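HepC.19480.a.B1 (Helicobacter pylori, PDB 6MTZ) is of unknown function but is probably a DHH-family phosphoesterase acting on nucleotides or short oligonucleotides. Local coordinates at residues S181-N193 with S242-K254. Sequence-based numbering, arbitrary orientation. Where two conformers were deposited one is given.
Sequences SSELNRFMFDDEN and SSNAQTHLLSLKK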
# COMPACT_ATOMS: atom_id res chain seq x y z
N SER A 181 -5.16 9.87 1.40
CA SER A 181 -5.89 9.04 0.44
C SER A 181 -5.92 7.59 0.93
O SER A 181 -5.41 6.67 0.30
CB SER A 181 -5.30 9.17 -0.96
OG SER A 181 -3.88 8.92 -0.99
N SER A 182 -6.55 7.40 2.10
CA SER A 182 -6.61 6.12 2.78
C SER A 182 -7.94 5.42 2.59
O SER A 182 -8.26 4.50 3.35
CB SER A 182 -6.32 6.33 4.27
OG SER A 182 -5.18 7.16 4.46
N GLU A 183 -8.73 5.84 1.59
CA GLU A 183 -10.05 5.25 1.36
C GLU A 183 -10.00 3.78 0.94
O GLU A 183 -11.00 3.09 1.07
CB GLU A 183 -10.81 6.06 0.29
CG GLU A 183 -11.23 7.48 0.73
CD GLU A 183 -10.07 8.45 0.74
OE1 GLU A 183 -9.04 8.14 0.10
OE2 GLU A 183 -10.18 9.51 1.41
N LEU A 184 -8.88 3.30 0.38
CA LEU A 184 -8.69 1.88 0.08
C LEU A 184 -7.62 1.33 1.03
O LEU A 184 -6.43 1.66 0.89
CB LEU A 184 -8.29 1.65 -1.38
CG LEU A 184 -9.23 2.17 -2.48
CD1 LEU A 184 -8.63 1.93 -3.87
CD2 LEU A 184 -10.63 1.53 -2.40
N ASN A 185 -8.05 0.47 1.96
CA ASN A 185 -7.13 -0.15 2.90
C ASN A 185 -5.94 -0.78 2.18
O ASN A 185 -6.12 -1.60 1.26
CB ASN A 185 -7.86 -1.23 3.72
CG ASN A 185 -6.95 -1.90 4.74
OD1 ASN A 185 -6.32 -2.91 4.45
ND2 ASN A 185 -6.90 -1.35 5.95
N ARG A 186 -4.74 -0.40 2.62
CA ARG A 186 -3.53 -0.81 1.91
C ARG A 186 -3.26 -2.30 2.07
O ARG A 186 -2.85 -2.96 1.10
CB ARG A 186 -2.32 -0.00 2.39
CG ARG A 186 -1.04 -0.29 1.59
CD ARG A 186 0.11 0.72 1.91
NE ARG A 186 0.61 0.64 3.28
CZ ARG A 186 1.61 -0.15 3.69
NH1 ARG A 186 2.24 -0.94 2.82
NH2 ARG A 186 2.01 -0.13 4.96
N PHE A 187 -3.50 -2.85 3.26
CA PHE A 187 -3.24 -4.27 3.48
C PHE A 187 -4.16 -5.12 2.62
O PHE A 187 -3.71 -6.07 1.97
CB PHE A 187 -3.43 -4.65 4.95
CG PHE A 187 -3.14 -6.11 5.21
CD1 PHE A 187 -4.12 -7.08 5.06
CD2 PHE A 187 -1.86 -6.53 5.51
CE1 PHE A 187 -3.84 -8.43 5.26
CE2 PHE A 187 -1.57 -7.86 5.71
CZ PHE A 187 -2.56 -8.82 5.58
N MET A 188 -5.46 -4.82 2.63
CA MET A 188 -6.40 -5.69 1.93
C MET A 188 -6.35 -5.49 0.42
O MET A 188 -6.59 -6.45 -0.32
CB MET A 188 -7.82 -5.45 2.46
CG MET A 188 -8.02 -5.85 3.94
SD MET A 188 -7.77 -7.59 4.29
CE MET A 188 -9.20 -8.35 3.50
N PHE A 189 -6.04 -4.28 -0.05
CA PHE A 189 -6.15 -3.93 -1.47
C PHE A 189 -4.85 -3.28 -1.95
O PHE A 189 -4.84 -2.14 -2.42
CB PHE A 189 -7.33 -2.99 -1.70
CG PHE A 189 -8.54 -3.36 -0.89
CD1 PHE A 189 -9.16 -4.58 -1.07
CD2 PHE A 189 -9.06 -2.48 0.06
CE1 PHE A 189 -10.30 -4.92 -0.33
CE2 PHE A 189 -10.18 -2.81 0.80
CZ PHE A 189 -10.81 -4.04 0.60
N ASP A 190 -3.76 -4.03 -1.88
CA ASP A 190 -2.43 -3.45 -2.10
C ASP A 190 -2.33 -2.79 -3.47
O ASP A 190 -1.93 -1.62 -3.58
CB ASP A 190 -1.37 -4.53 -1.94
CG ASP A 190 0.02 -3.98 -2.16
OD1 ASP A 190 0.50 -3.23 -1.28
OD2 ASP A 190 0.60 -4.28 -3.21
N ASP A 191 -2.72 -3.50 -4.52
CA ASP A 191 -2.57 -2.94 -5.86
C ASP A 191 -3.57 -1.83 -6.13
O ASP A 191 -3.24 -0.84 -6.78
CB ASP A 191 -2.72 -4.04 -6.92
CG ASP A 191 -1.57 -5.01 -6.90
OD1 ASP A 191 -0.49 -4.65 -6.39
OD2 ASP A 191 -1.77 -6.15 -7.39
N GLU A 192 -4.81 -1.99 -5.66
CA GLU A 192 -5.81 -0.97 -5.93
C GLU A 192 -5.52 0.29 -5.13
O GLU A 192 -5.82 1.40 -5.58
CB GLU A 192 -7.22 -1.49 -5.63
CG GLU A 192 -7.67 -2.64 -6.54
CD GLU A 192 -7.18 -4.00 -6.07
OE1 GLU A 192 -6.43 -4.05 -5.08
OE2 GLU A 192 -7.55 -5.03 -6.70
N ASN A 193 -4.91 0.13 -3.96
CA ASN A 193 -4.47 1.28 -3.19
C ASN A 193 -3.38 2.04 -3.94
O ASN A 193 -3.41 3.27 -4.03
CB ASN A 193 -3.99 0.82 -1.81
CG ASN A 193 -3.35 1.92 -1.01
OD1 ASN A 193 -2.15 2.14 -1.08
ND2 ASN A 193 -4.15 2.61 -0.20
N SER A 242 -16.37 5.18 -0.65
CA SER A 242 -15.25 4.38 -0.16
C SER A 242 -15.70 2.98 0.24
O SER A 242 -15.06 1.98 -0.13
CB SER A 242 -14.59 5.08 1.04
OG SER A 242 -13.71 4.20 1.72
N SER A 243 -16.79 2.88 1.02
CA SER A 243 -17.23 1.56 1.46
C SER A 243 -17.70 0.72 0.29
O SER A 243 -17.43 -0.49 0.24
CB SER A 243 -18.32 1.68 2.53
OG SER A 243 -19.26 2.69 2.21
N ASN A 244 -18.33 1.34 -0.71
CA ASN A 244 -18.74 0.60 -1.90
C ASN A 244 -17.54 0.10 -2.69
O ASN A 244 -17.52 -1.06 -3.13
CB ASN A 244 -19.64 1.45 -2.78
CG ASN A 244 -20.97 0.79 -3.00
OD1 ASN A 244 -21.07 -0.14 -3.80
ND2 ASN A 244 -21.98 1.23 -2.27
N ALA A 245 -16.54 0.96 -2.91
CA ALA A 245 -15.34 0.52 -3.61
C ALA A 245 -14.68 -0.65 -2.87
O ALA A 245 -14.25 -1.62 -3.50
CB ALA A 245 -14.37 1.69 -3.78
N GLN A 246 -14.63 -0.59 -1.54
CA GLN A 246 -13.96 -1.65 -0.78
C GLN A 246 -14.76 -2.94 -0.79
O GLN A 246 -14.20 -4.02 -1.02
CB GLN A 246 -13.68 -1.17 0.64
CG GLN A 246 -12.58 -0.11 0.63
CD GLN A 246 -12.17 0.37 2.01
OE1 GLN A 246 -11.04 0.12 2.46
NE2 GLN A 246 -13.07 1.08 2.67
N THR A 247 -16.08 -2.87 -0.53
CA THR A 247 -16.89 -4.08 -0.53
C THR A 247 -16.80 -4.81 -1.87
O THR A 247 -16.75 -6.05 -1.90
CB THR A 247 -18.35 -3.77 -0.19
OG1 THR A 247 -18.89 -2.84 -1.14
CG2 THR A 247 -18.47 -3.18 1.21
N HIS A 248 -16.80 -4.07 -2.99
CA HIS A 248 -16.66 -4.72 -4.29
C HIS A 248 -15.36 -5.51 -4.38
O HIS A 248 -15.34 -6.65 -4.87
CB HIS A 248 -16.72 -3.71 -5.43
CG HIS A 248 -16.50 -4.32 -6.79
ND1 HIS A 248 -15.26 -4.35 -7.40
CD2 HIS A 248 -17.35 -4.94 -7.63
CE1 HIS A 248 -15.37 -4.96 -8.57
NE2 HIS A 248 -16.63 -5.33 -8.74
N LEU A 249 -14.27 -4.93 -3.89
CA LEU A 249 -13.00 -5.66 -3.85
C LEU A 249 -13.05 -6.80 -2.85
O LEU A 249 -12.43 -7.84 -3.08
CB LEU A 249 -11.86 -4.70 -3.54
CG LEU A 249 -11.69 -3.60 -4.60
CD1 LEU A 249 -10.63 -2.58 -4.17
CD2 LEU A 249 -11.33 -4.20 -5.96
N LEU A 250 -13.79 -6.63 -1.74
CA LEU A 250 -13.92 -7.73 -0.78
C LEU A 250 -14.73 -8.88 -1.36
O LEU A 250 -14.44 -10.05 -1.07
CB LEU A 250 -14.55 -7.24 0.53
CG LEU A 250 -13.73 -6.29 1.41
CD1 LEU A 250 -14.53 -5.87 2.62
CD2 LEU A 250 -12.40 -6.92 1.81
N SER A 251 -15.75 -8.57 -2.18
CA SER A 251 -16.63 -9.61 -2.71
C SER A 251 -15.85 -10.62 -3.54
O SER A 251 -16.23 -11.79 -3.61
CB SER A 251 -17.75 -8.99 -3.55
OG SER A 251 -18.69 -8.31 -2.73
N LEU A 252 -14.74 -10.19 -4.14
CA LEU A 252 -13.89 -11.12 -4.88
C LEU A 252 -13.02 -11.98 -3.98
O LEU A 252 -12.29 -12.84 -4.50
CB LEU A 252 -13.01 -10.36 -5.86
CG LEU A 252 -13.61 -9.16 -6.61
CD1 LEU A 252 -12.54 -8.54 -7.49
CD2 LEU A 252 -14.83 -9.56 -7.44
N LYS A 253 -13.05 -11.79 -2.66
CA LYS A 253 -12.18 -12.49 -1.72
C LYS A 253 -12.94 -13.47 -0.83
O LYS A 253 -12.39 -13.95 0.16
CB LYS A 253 -11.43 -11.48 -0.84
CG LYS A 253 -10.41 -10.59 -1.56
CD LYS A 253 -9.85 -9.51 -0.61
CE LYS A 253 -8.94 -8.55 -1.33
NZ LYS A 253 -7.67 -9.21 -1.68
N LYS A 254 -14.20 -13.78 -1.17
CA LYS A 254 -15.07 -14.52 -0.26
C LYS A 254 -14.47 -15.87 0.11
O LYS A 254 -14.59 -16.32 1.25
CB LYS A 254 -16.46 -14.71 -0.88
CG LYS A 254 -17.26 -13.42 -0.99
CD LYS A 254 -18.72 -13.66 -1.34
CE LYS A 254 -18.91 -14.05 -2.81
NZ LYS A 254 -20.35 -14.11 -3.17
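Q246 reaches from helix 238-251 into the loop before helix 190-203, meeting F189 first. Its CG lies anti to the carbonyl carbon (chi1 -71°) and the chain then runs extended, which carries the amide across to the loop backbone. CB rests near F189 CE2, and CG lies 3.6 Å from that same ring atom, with L184 CD2 also near. CD comes within 3.1 Å of E183 O and NE2 within 3.3 Å, at an angle too poor for a hydrogen bond; this carbonyl's in-plane lone pair instead receives S242 OG (3.0 Å). At the tip, OE1 accepts a nearly straight bond from N185 N (3.1 Å, 167°), tilted 30° from the Q246 carbonyl plane, and also sits at the edge of the F189 ring. In this apparent DHH-type architecture, a parallel-sheet domain followed by a mixed-sheet one, the contact ties the helical part of the first to the helix that leads into the second. The ring of F189, the N-cap residue of helix 190-203, is held between M188 CB, 3.6 Å above its centre, and L249 CD1 over the opposite face, 4.3 Å from the centroid, while L250 CD2 packs at the edge, 3.5 Å from CZ. N185 OD1 accepts from M188 N, an Asx motif, and K253 NZ bonds weakly to M188 O.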